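Local coordinates for protein putative hemolysin (Streptococcus mutans UA159, PDB 2RK5) that is of uncertain function, a putative membrane hemolysin of the UPF0053 family that possibly binds flavin adenine dinucleotide, here represented by its transporter-associated domain, at residues Tyr10-Thr15 with Thr79-Leu84; Gly39-Gly44 with Leu68-Val73; Met16-Phe21 with Asp35-Phe40. All blocks are in the same frame, centred on the assembly; numbering follows the deposited sequence.

Contact 1. Residues Tyr10-Thr15 with Thr79-Leu84; sequences YIVLGT and TKLKIL
Strand 10-13 runs antiparallel to strand 79-84. Tyr-10 with Ile-83 and Val-12 with Leu-81 are the hydrogen-bonded pairs, each closed by two N-H to O bonds; Val-12 N to Leu-81 O spans 2.9 Å, nearly along the C=O axis. Past the last pair, Gly-14 N donates to Thr-79 O over 2.8 Å, but from well above the carbonyl plane, as the chain turns out of the sheet. These are two inner, neighbouring strands of the five-stranded antiparallel sheet of the transporter-associated domain, with Tyr-10, Val-12, Leu-81 and Ile-83 on one face and Ile-11, Leu-13, Lys-80 and Lys-82 on the other. From CB, Val-12 carries two methyls on the face it shares with Leu-81 and Ile-83. CG1, anti to the carbonyl carbon (chi1 -56°), meets Ile-83 CG1 at 3.9 Å. CG2, in the crowded position between N and C, lies 3.8 Å from Leu-81 CB. Beta-branched valine and isoleucine suit extended backbone, and with Leu-81 they lie buried under helix 37-45, whose Ile-37 packs on Val-12 and Leu-81. On the other face Ile-11 CD1 reaches Lys-82 CB at 4.0 Å, while the extended chain of Lys-80 runs alongside Leu-13, its CE 4.1 Å from Leu-13 CD2.

Contact 2. Residues Gly39-Gly44 with Leu68-Val73; sequences GFYLTG and LINDKV
Helix 39-44 crosses strand 68-70 at 90°, with 9.8 Å between the short axes, a gap that large side chains must span; after Asn-70 the chain turns a corner at Asp-71, within a classic beta bulge facing Lys-80. Tyr-41 does most of the bridging. Its CG stands anti to the backbone N (chi1 165°), which sends the ring from the helix toward the strand, and it slides past Leu-68 in the opposite direction. Tyr-41 CD1 touches Leu-68 CB at 3.8 Å, and the carbonyl of Leu-68 meets the ring edge, its O 3.6 Å from Tyr-41 CE1. At the tip Tyr-41 OH lies 3.1 Å from Asn-70 OD1, but both have firmer partners on one residue: the hydroxyl is hydrogen-bonded to Glu-55 O and OD1 to Glu-55 N. A tyrosine fits here because its length crosses the gap and its hydroxyl ends among polar groups. Leu-68 also puts CD2 at the edge of the Phe-40 ring, 4.2 Å from Phe-40 CD2. The helix thus lies across the sheet: Tyr-41 also packs on Val-78 and Leu-81 of strand 77-85, Phe-40 reaches Phe-57 and Val-59 of strand 56-61, and Leu-42 packs on Ile-48 of the second subunit.

Contact 3. Residues Met16-Phe21 with Asp35-Phe40; sequences MTLNDF and DTIAGF
Two backbone hydrogen bonds join the residues that lead into the two helices. Ile-37 N donates to Met-16 O over 2.9 Å, nearly along the C=O axis, and Leu-18 N donates to Asp-35 O over 2.9 Å from above the carbonyl plane. Between them Thr-17 and Thr-36 form a single backbone bridge, their CA atoms 4.0 Å apart.

Both threonines are N-caps. Each places OG1 between its own N and C, and there the oxygen turns back to the helix start: Asp-20 N donates to Thr-17 OG1, and Gly-39 N to Thr-36 OG1 over 3.2 Å. Threonine suits both places, since its hydroxyl receives an amide of the first helical turn; Thr-36 OG1 is also hydrogen-bonded to Asp-75 of the second subunit.

The apolar contacts centre on Ile-37. Its CG1 is anti to the backbone N (chi1 -167°), and the turn at chi2 (59°) puts CD1 over the face of the Phe-21 ring, 3.7 Å from the ring centroid and 10° off the normal, a CH-pi contact. The side chains of Leu-18 and Ile-37 cross at about a right angle, with Leu-18 CD2 3.8 Å from Ile-37 CD1; Leu-18 CD2 also lies 4.0 Å from Phe-40 CB. A branched isoleucine serves several neighbours at once, its CG2 lying by Met-16 CB.

Helices 18-25 and 37-45 thus start side by side above the sheet, where Phe-21 packs on Leu-66 and Ile-83, and Ile-37 on Leu-68 and Leu-81.

From the N terminus, strand 9-13 leads through Gly-14 and Thr-15 into helix 18-25. Contact 3 closes the shortest loop, bringing 35-40 back to 16-21 so that the two helices begin together. Contact 2 starts where contact 3 ends, sharing Gly-39 and Phe-40, and closes a second loop when strand 64-74 passes under helix 37-45. Contact 1 encloses both, pairing strand 77-85 with strand 9-13. Gly-14 O, near Ala-38 N, joins contacts 1 and 3; Ile-69 O, near Lys-82 N, joins contacts 1 and 2. Contact 3 thus ties helix to helix, contact 2 helix to strand and contact 1 strand to strand, and contacts 2 and 3 also touch the second subunit.

Contact 1. Residues Tyr10-Thr15 with Thr79-Leu84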
loop_
_atom_site.group_PDB
_atom_site.type_symbol
_atom_site.label_atom_id
_atom_site.label_comp_id
_atom_site.label_asym_id
_atom_site.label_seq_id
_atom_site.Cartn_x
_atom_site.Cartn_y
_atom_site.Cartn_z
ATOM N N TYR A 10 -20.987 -1.661 -5.645
ATOM C CA TYR A 10 -20.467 -0.304 -5.782
ATOM C C TYR A 10 -18.989 -0.284 -6.149
ATOM O O TYR A 10 -18.256 -1.215 -5.819
ATOM C CB TYR A 10 -20.644 0.468 -4.472
ATOM C CG TYR A 10 -22.047 0.446 -3.935
ATOM C CD1 TYR A 10 -22.908 1.513 -4.130
ATOM C CD2 TYR A 10 -22.525 -0.661 -3.246
ATOM C CE1 TYR A 10 -24.227 1.470 -3.654
ATOM C CE2 TYR A 10 -23.830 -0.698 -2.759
ATOM C CZ TYR A 10 -24.675 0.367 -2.973
ATOM O OH TYR A 10 -25.984 0.343 -2.503
ATOM N N ILE A 11 -18.576 0.766 -6.857
ATOM C CA ILE A 11 -17.155 1.074 -7.014
ATOM C C ILE A 11 -16.873 2.320 -6.207
ATOM O O ILE A 11 -17.591 3.319 -6.324
ATOM C CB ILE A 11 -16.730 1.266 -8.492
ATOM C CG1 ILE A 11 -17.016 -0.009 -9.287
ATOM C CG2 ILE A 11 -15.259 1.619 -8.607
ATOM C CD1 ILE A 11 -16.148 -1.184 -8.939
ATOM N N VAL A 12 -15.860 2.239 -5.342
ATOM C CA VAL A 12 -15.397 3.396 -4.566
ATOM C C VAL A 12 -13.945 3.711 -4.874
ATOM O O VAL A 12 -13.148 2.807 -5.075
ATOM C CB VAL A 12 -15.564 3.234 -3.020
ATOM C CG1 VAL A 12 -17.021 2.922 -2.701
ATOM C CG2 VAL A 12 -14.626 2.227 -2.437
ATOM N N LEU A 13 -13.631 5.010 -4.853
ATOM C CA LEU A 13 -12.269 5.464 -4.920
ATOM C C LEU A 13 -11.541 5.101 -3.633
ATOM O O LEU A 13 -12.078 5.272 -2.531
ATOM C CB LEU A 13 -12.191 6.966 -5.150
ATOM C CG LEU A 13 -12.904 7.441 -6.415
ATOM C CD1 LEU A 13 -12.597 8.917 -6.581
ATOM C CD2 LEU A 13 -12.509 6.635 -7.665
ATOM N N GLY A 14 -10.319 4.591 -3.781
ATOM C CA GLY A 14 -9.525 4.209 -2.619
ATOM C C GLY A 14 -9.273 5.366 -1.672
ATOM O O GLY A 14 -9.049 5.188 -0.482
ATOM N N THR A 15 -9.247 6.564 -2.232
ATOM C CA THR A 15 -8.982 7.794 -1.461
ATOM C C THR A 15 -10.215 8.258 -0.682
ATOM O O THR A 15 -10.131 9.195 0.102
ATOM C CB THR A 15 -8.492 8.947 -2.374
ATOM O OG1 THR A 15 -9.401 9.068 -3.467
ATOM C CG2 THR A 15 -7.094 8.648 -2.868
ATOM N N THR A 79 -6.348 1.839 -5.801
ATOM C CA THR A 79 -6.974 3.116 -6.151
ATOM C C THR A 79 -8.503 3.028 -6.359
ATOM O O THR A 79 -9.191 4.060 -6.292
ATOM C CB THR A 79 -6.314 3.701 -7.384
ATOM O OG1 THR A 79 -6.487 2.799 -8.463
ATOM C CG2 THR A 79 -4.837 3.898 -7.134
ATOM N N LYS A 80 -9.020 1.831 -6.626
ATOM C CA LYS A 80 -10.460 1.583 -6.733
ATOM C C LYS A 80 -10.784 0.257 -6.110
ATOM O O LYS A 80 -10.029 -0.704 -6.264
ATOM C CB LYS A 80 -10.950 1.583 -8.169
ATOM C CG LYS A 80 -10.873 2.926 -8.865
ATOM C CD LYS A 80 -11.600 2.952 -10.220
ATOM C CE LYS A 80 -11.437 4.336 -10.901
ATOM N NZ LYS A 80 -12.004 4.416 -12.290
ATOM N N LEU A 81 -11.899 0.231 -5.385
ATOM C CA LEU A 81 -12.404 -0.979 -4.753
ATOM C C LEU A 81 -13.820 -1.255 -5.218
ATOM O O LEU A 81 -14.608 -0.329 -5.392
ATOM C CB LEU A 81 -12.444 -0.824 -3.240
ATOM C CG LEU A 81 -11.154 -0.917 -2.442
ATOM C CD1 LEU A 81 -11.422 -0.436 -1.003
ATOM C CD2 LEU A 81 -10.655 -2.371 -2.401
ATOM N N LYS A 82 -14.148 -2.535 -5.361
ATOM C CA LYS A 82 -15.511 -3.004 -5.501
ATOM C C LYS A 82 -16.051 -3.353 -4.118
ATOM O O LYS A 82 -15.374 -4.035 -3.357
ATOM C CB LYS A 82 -15.549 -4.240 -6.376
ATOM C CG LYS A 82 -16.937 -4.690 -6.768
ATOM C CD LYS A 82 -16.847 -5.938 -7.643
ATOM C CE LYS A 82 -18.098 -6.171 -8.399
ATOM N NZ LYS A 82 -17.873 -7.231 -9.439
ATOM N N ILE A 83 -17.249 -2.874 -3.801
ATOM C CA ILE A 83 -17.901 -3.132 -2.507
ATOM C C ILE A 83 -19.204 -3.829 -2.795
ATOM O O ILE A 83 -20.022 -3.318 -3.540
ATOM C CB ILE A 83 -18.232 -1.817 -1.758
ATOM C CG1 ILE A 83 -17.011 -0.906 -1.750
ATOM C CG2 ILE A 83 -18.775 -2.106 -0.340
ATOM C CD1 ILE A 83 -15.828 -1.368 -0.956
ATOM N N LEU A 84 -19.381 -5.007 -2.208
ATOM C CA LEU A 84 -20.655 -5.723 -2.304
ATOM C C LEU A 84 -21.297 -5.734 -0.929
ATOM O O LEU A 84 -20.650 -6.132 0.066
ATOM C CB LEU A 84 -20.406 -7.160 -2.754
ATOM C CG LEU A 84 -19.733 -7.403 -4.117
ATOM C CD1 LEU A 84 -20.033 -6.328 -5.101
ATOM C CD2 LEU A 84 -18.269 -7.616 -3.991
#

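Contact 2. Residues Gly39-Gly44 with Leu68-Val73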
loop_
_atom_site.group_PDB
_atom_site.type_symbol
_atom_site.label_atom_id
_atom_site.label_comp_id
_atom_site.label_asym_id
_atom_site.label_seq_id
_atom_site.Cartn_x
_atom_site.Cartn_y
_atom_site.Cartn_z
ATOM N N GLY A 39 -6.784 2.364 2.776
ATOM C CA GLY A 39 -5.952 2.085 3.933
ATOM C C GLY A 39 -6.570 0.987 4.774
ATOM O O GLY A 39 -5.866 0.095 5.276
ATOM N N PHE A 40 -7.882 1.070 4.992
ATOM C CA PHE A 40 -8.592 0.051 5.781
ATOM C C PHE A 40 -8.474 -1.334 5.116
ATOM O O PHE A 40 -8.193 -2.364 5.770
ATOM C CB PHE A 40 -10.049 0.466 5.933
ATOM C CG PHE A 40 -10.888 -0.520 6.675
ATOM C CD1 PHE A 40 -11.004 -0.460 8.035
ATOM C CD2 PHE A 40 -11.573 -1.494 5.998
ATOM C CE1 PHE A 40 -11.749 -1.379 8.723
ATOM C CE2 PHE A 40 -12.345 -2.431 6.669
ATOM C CZ PHE A 40 -12.426 -2.375 8.037
ATOM N N TYR A 41 -8.708 -1.363 3.801
ATOM C CA TYR A 41 -8.650 -2.620 3.048
ATOM C C TYR A 41 -7.239 -3.191 3.080
ATOM O O TYR A 41 -7.033 -4.388 3.368
ATOM C CB TYR A 41 -9.082 -2.356 1.624
ATOM C CG TYR A 41 -8.748 -3.438 0.660
ATOM C CD1 TYR A 41 -9.609 -4.515 0.443
ATOM C CD2 TYR A 41 -7.617 -3.343 -0.134
ATOM C CE1 TYR A 41 -9.317 -5.508 -0.502
ATOM C CE2 TYR A 41 -7.302 -4.347 -1.053
ATOM C CZ TYR A 41 -8.163 -5.403 -1.262
ATOM O OH TYR A 41 -7.836 -6.344 -2.217
ATOM N N LEU A 42 -6.249 -2.357 2.813
ATOM C CA LEU A 42 -4.857 -2.871 2.729
ATOM C C LEU A 42 -4.342 -3.381 4.081
ATOM O O LEU A 42 -3.633 -4.416 4.171
ATOM C CB LEU A 42 -3.878 -1.815 2.190
ATOM C CG LEU A 42 -4.068 -1.499 0.698
ATOM C CD1 LEU A 42 -3.205 -0.281 0.315
ATOM C CD2 LEU A 42 -3.726 -2.702 -0.192
ATOM N N THR A 43 -4.686 -2.655 5.145
ATOM C CA THR A 43 -4.289 -3.089 6.497
ATOM C C THR A 43 -5.028 -4.377 6.878
ATOM O O THR A 43 -4.471 -5.229 7.599
ATOM C CB THR A 43 -4.508 -1.986 7.526
ATOM O OG1 THR A 43 -5.869 -1.663 7.552
ATOM C CG2 THR A 43 -3.788 -0.772 7.146
ATOM N N GLY A 44 -6.256 -4.543 6.385
ATOM C CA GLY A 44 -7.032 -5.772 6.611
ATOM C C GLY A 44 -6.538 -7.001 5.876
ATOM O O GLY A 44 -6.519 -8.096 6.435
ATOM N N LEU A 68 -15.039 -6.409 0.275
ATOM C CA LEU A 68 -14.192 -5.420 -0.399
ATOM C C LEU A 68 -13.200 -6.177 -1.281
ATOM O O LEU A 68 -12.539 -7.088 -0.805
ATOM C CB LEU A 68 -13.424 -4.589 0.609
ATOM C CG LEU A 68 -14.138 -3.572 1.487
ATOM C CD1 LEU A 68 -15.207 -4.223 2.278
ATOM C CD2 LEU A 68 -13.115 -2.936 2.414
ATOM N N ILE A 69 -13.101 -5.771 -2.545
ATOM C CA ILE A 69 -12.226 -6.416 -3.518
ATOM C C ILE A 69 -11.494 -5.360 -4.323
ATOM O O ILE A 69 -12.091 -4.389 -4.754
ATOM C CB ILE A 69 -13.005 -7.309 -4.508
ATOM C CG1 ILE A 69 -14.055 -8.173 -3.812
ATOM C CG2 ILE A 69 -12.026 -8.212 -5.264
ATOM C CD1 ILE A 69 -14.921 -8.983 -4.808
ATOM N N ASN A 70 -10.203 -5.558 -4.566
ATOM C CA ASN A 70 -9.496 -4.585 -5.398
ATOM C C ASN A 70 -10.092 -4.564 -6.791
ATOM O O ASN A 70 -10.355 -5.625 -7.386
ATOM C CB ASN A 70 -8.007 -4.862 -5.465
ATOM C CG ASN A 70 -7.695 -6.264 -5.899
ATOM O OD1 ASN A 70 -8.058 -7.189 -5.194
ATOM N ND2 ASN A 70 -6.964 -6.430 -7.017
ATOM N N ASP A 71 -10.300 -3.351 -7.304
ATOM C CA ASP A 71 -10.701 -3.153 -8.688
ATOM C C ASP A 71 -9.599 -2.528 -9.543
ATOM O O ASP A 71 -9.535 -2.777 -10.743
ATOM C CB ASP A 71 -11.968 -2.299 -8.736
ATOM C CG ASP A 71 -12.424 -1.985 -10.152
ATOM O OD1 ASP A 71 -12.977 -2.876 -10.817
ATOM O OD2 ASP A 71 -12.236 -0.816 -10.590
ATOM N N LYS A 72 -8.739 -1.713 -8.944
ATOM C CA LYS A 72 -7.604 -1.140 -9.677
ATOM C C LYS A 72 -6.472 -0.911 -8.684
ATOM O O LYS A 72 -6.727 -0.433 -7.574
ATOM C CB LYS A 72 -7.987 0.177 -10.339
ATOM C CG LYS A 72 -6.903 0.840 -11.139
ATOM C CD LYS A 72 -6.626 0.103 -12.377
ATOM C CE LYS A 72 -5.914 0.935 -13.434
ATOM N NZ LYS A 72 -5.570 0.094 -14.629
ATOM N N VAL A 73 -5.249 -1.261 -9.085
ATOM C CA VAL A 73 -4.052 -1.064 -8.305
ATOM C C VAL A 73 -3.008 -0.346 -9.160
ATOM O O VAL A 73 -2.828 -0.669 -10.330
ATOM C CB VAL A 73 -3.485 -2.422 -7.868
ATOM C CG1 VAL A 73 -2.174 -2.258 -7.095
ATOM C CG2 VAL A 73 -4.504 -3.180 -7.025
#

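Contact 3. Residues Met16-Phe21 with Asp35-Phe40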
loop_
_atom_site.group_PDB
_atom_site.type_symbol
_atom_site.label_atom_id
_atom_site.label_comp_id
_atom_site.label_asym_id
_atom_site.label_seq_id
_atom_site.Cartn_x
_atom_site.Cartn_y
_atom_site.Cartn_z
ATOM N N MET A 16 -11.366 7.619 -0.901
ATOM C CA MET A 16 -12.565 7.966 -0.099
ATOM C C MET A 16 -12.224 7.808 1.402
ATOM O O MET A 16 -11.694 6.788 1.846
ATOM C CB MET A 16 -13.755 7.093 -0.494
ATOM C CG MET A 16 -15.097 7.463 0.168
ATOM S SD MET A 16 -16.467 6.383 -0.421
ATOM C CE MET A 16 -17.999 7.387 -0.048
ATOM N N THR A 17 -12.498 8.846 2.193
ATOM C CA THR A 17 -12.168 8.767 3.603
ATOM C C THR A 17 -13.064 7.743 4.267
ATOM O O THR A 17 -14.167 7.485 3.814
ATOM C CB THR A 17 -12.335 10.118 4.333
ATOM O OG1 THR A 17 -13.732 10.438 4.434
ATOM C CG2 THR A 17 -11.605 11.244 3.590
ATOM N N LEU A 18 -12.613 7.183 5.373
ATOM C CA LEU A 18 -13.456 6.252 6.094
ATOM C C LEU A 18 -14.695 6.933 6.617
ATOM O O LEU A 18 -15.775 6.325 6.665
ATOM C CB LEU A 18 -12.772 5.624 7.280
ATOM C CG LEU A 18 -11.977 4.373 7.043
ATOM C CD1 LEU A 18 -11.578 3.754 8.412
ATOM C CD2 LEU A 18 -12.743 3.351 6.162
ATOM N N ASN A 19 -14.567 8.196 7.006
ATOM C CA ASN A 19 -15.742 8.928 7.476
ATOM C C ASN A 19 -16.786 9.090 6.357
ATOM O O ASN A 19 -17.989 8.918 6.565
ATOM C CB ASN A 19 -15.327 10.280 8.051
ATOM C CG ASN A 19 -14.630 10.141 9.398
ATOM O OD1 ASN A 19 -14.790 9.134 10.097
ATOM N ND2 ASN A 19 -13.893 11.165 9.793
ATOM N N ASP A 20 -16.345 9.429 5.146
ATOM C CA ASP A 20 -17.279 9.545 4.026
ATOM C C ASP A 20 -17.859 8.162 3.663
ATOM O O ASP A 20 -19.053 8.035 3.376
ATOM C CB ASP A 20 -16.585 10.191 2.831
ATOM C CG ASP A 20 -16.344 11.695 3.001
ATOM O OD1 ASP A 20 -16.656 12.260 4.085
ATOM O OD2 ASP A 20 -15.835 12.316 2.027
ATOM N N PHE A 21 -17.017 7.126 3.653
ATOM C CA PHE A 21 -17.460 5.774 3.375
ATOM C C PHE A 21 -18.559 5.364 4.361
ATOM O O PHE A 21 -19.621 4.861 3.984
ATOM C CB PHE A 21 -16.267 4.810 3.462
ATOM C CG PHE A 21 -16.597 3.407 3.125
ATOM C CD1 PHE A 21 -16.391 2.915 1.846
ATOM C CD2 PHE A 21 -17.143 2.573 4.069
ATOM C CE1 PHE A 21 -16.709 1.599 1.529
ATOM C CE2 PHE A 21 -17.494 1.238 3.766
ATOM C CZ PHE A 21 -17.299 0.759 2.482
ATOM N N ASP A 35 -6.945 6.300 7.461
ATOM C CA ASP A 35 -7.854 7.382 7.121
ATOM C C ASP A 35 -8.799 7.118 5.983
ATOM O O ASP A 35 -9.843 7.775 5.906
ATOM C CB ASP A 35 -7.034 8.639 6.838
ATOM C CG ASP A 35 -6.314 9.119 8.092
ATOM O OD1 ASP A 35 -6.990 9.339 9.122
ATOM O OD2 ASP A 35 -5.098 9.257 8.035
ATOM N N THR A 36 -8.418 6.215 5.075
ATOM C CA THR A 36 -9.225 5.999 3.872
ATOM C C THR A 36 -9.620 4.542 3.723
ATOM O O THR A 36 -9.099 3.662 4.398
ATOM C CB THR A 36 -8.449 6.366 2.573
ATOM O OG1 THR A 36 -7.346 5.472 2.374
ATOM C CG2 THR A 36 -7.941 7.778 2.623
ATOM N N ILE A 37 -10.593 4.301 2.858
ATOM C CA ILE A 37 -11.071 2.948 2.605
ATOM C C ILE A 37 -9.954 2.072 2.029
ATOM O O ILE A 37 -9.860 0.891 2.420
ATOM C CB ILE A 37 -12.347 2.945 1.754
ATOM C CG1 ILE A 37 -12.998 1.552 1.769
ATOM C CG2 ILE A 37 -12.109 3.507 0.346
ATOM C CD1 ILE A 37 -13.384 1.054 3.150
ATOM N N ALA A 38 -9.093 2.613 1.164
ATOM C CA ALA A 38 -7.930 1.807 0.705
ATOM C C ALA A 38 -7.025 1.425 1.874
ATOM O O ALA A 38 -6.512 0.300 1.943
ATOM C CB ALA A 38 -7.108 2.516 -0.375
ATOM N N GLY A 39 -6.784 2.364 2.776
ATOM C CA GLY A 39 -5.952 2.085 3.933
ATOM C C GLY A 39 -6.570 0.987 4.774
ATOM O O GLY A 39 -5.866 0.095 5.276
ATOM N N PHE A 40 -7.882 1.070 4.992
ATOM C CA PHE A 40 -8.592 0.051 5.781
ATOM C C PHE A 40 -8.474 -1.334 5.116
ATOM O O PHE A 40 -8.193 -2.364 5.770
ATOM C CB PHE A 40 -10.049 0.466 5.933
ATOM C CG PHE A 40 -10.888 -0.520 6.675
ATOM C CD1 PHE A 40 -11.004 -0.460 8.035
ATOM C CD2 PHE A 40 -11.573 -1.494 5.998
ATOM C CE1 PHE A 40 -11.749 -1.379 8.723
ATOM C CE2 PHE A 40 -12.345 -2.431 6.669
ATOM C CZ PHE A 40 -12.426 -2.375 8.037
#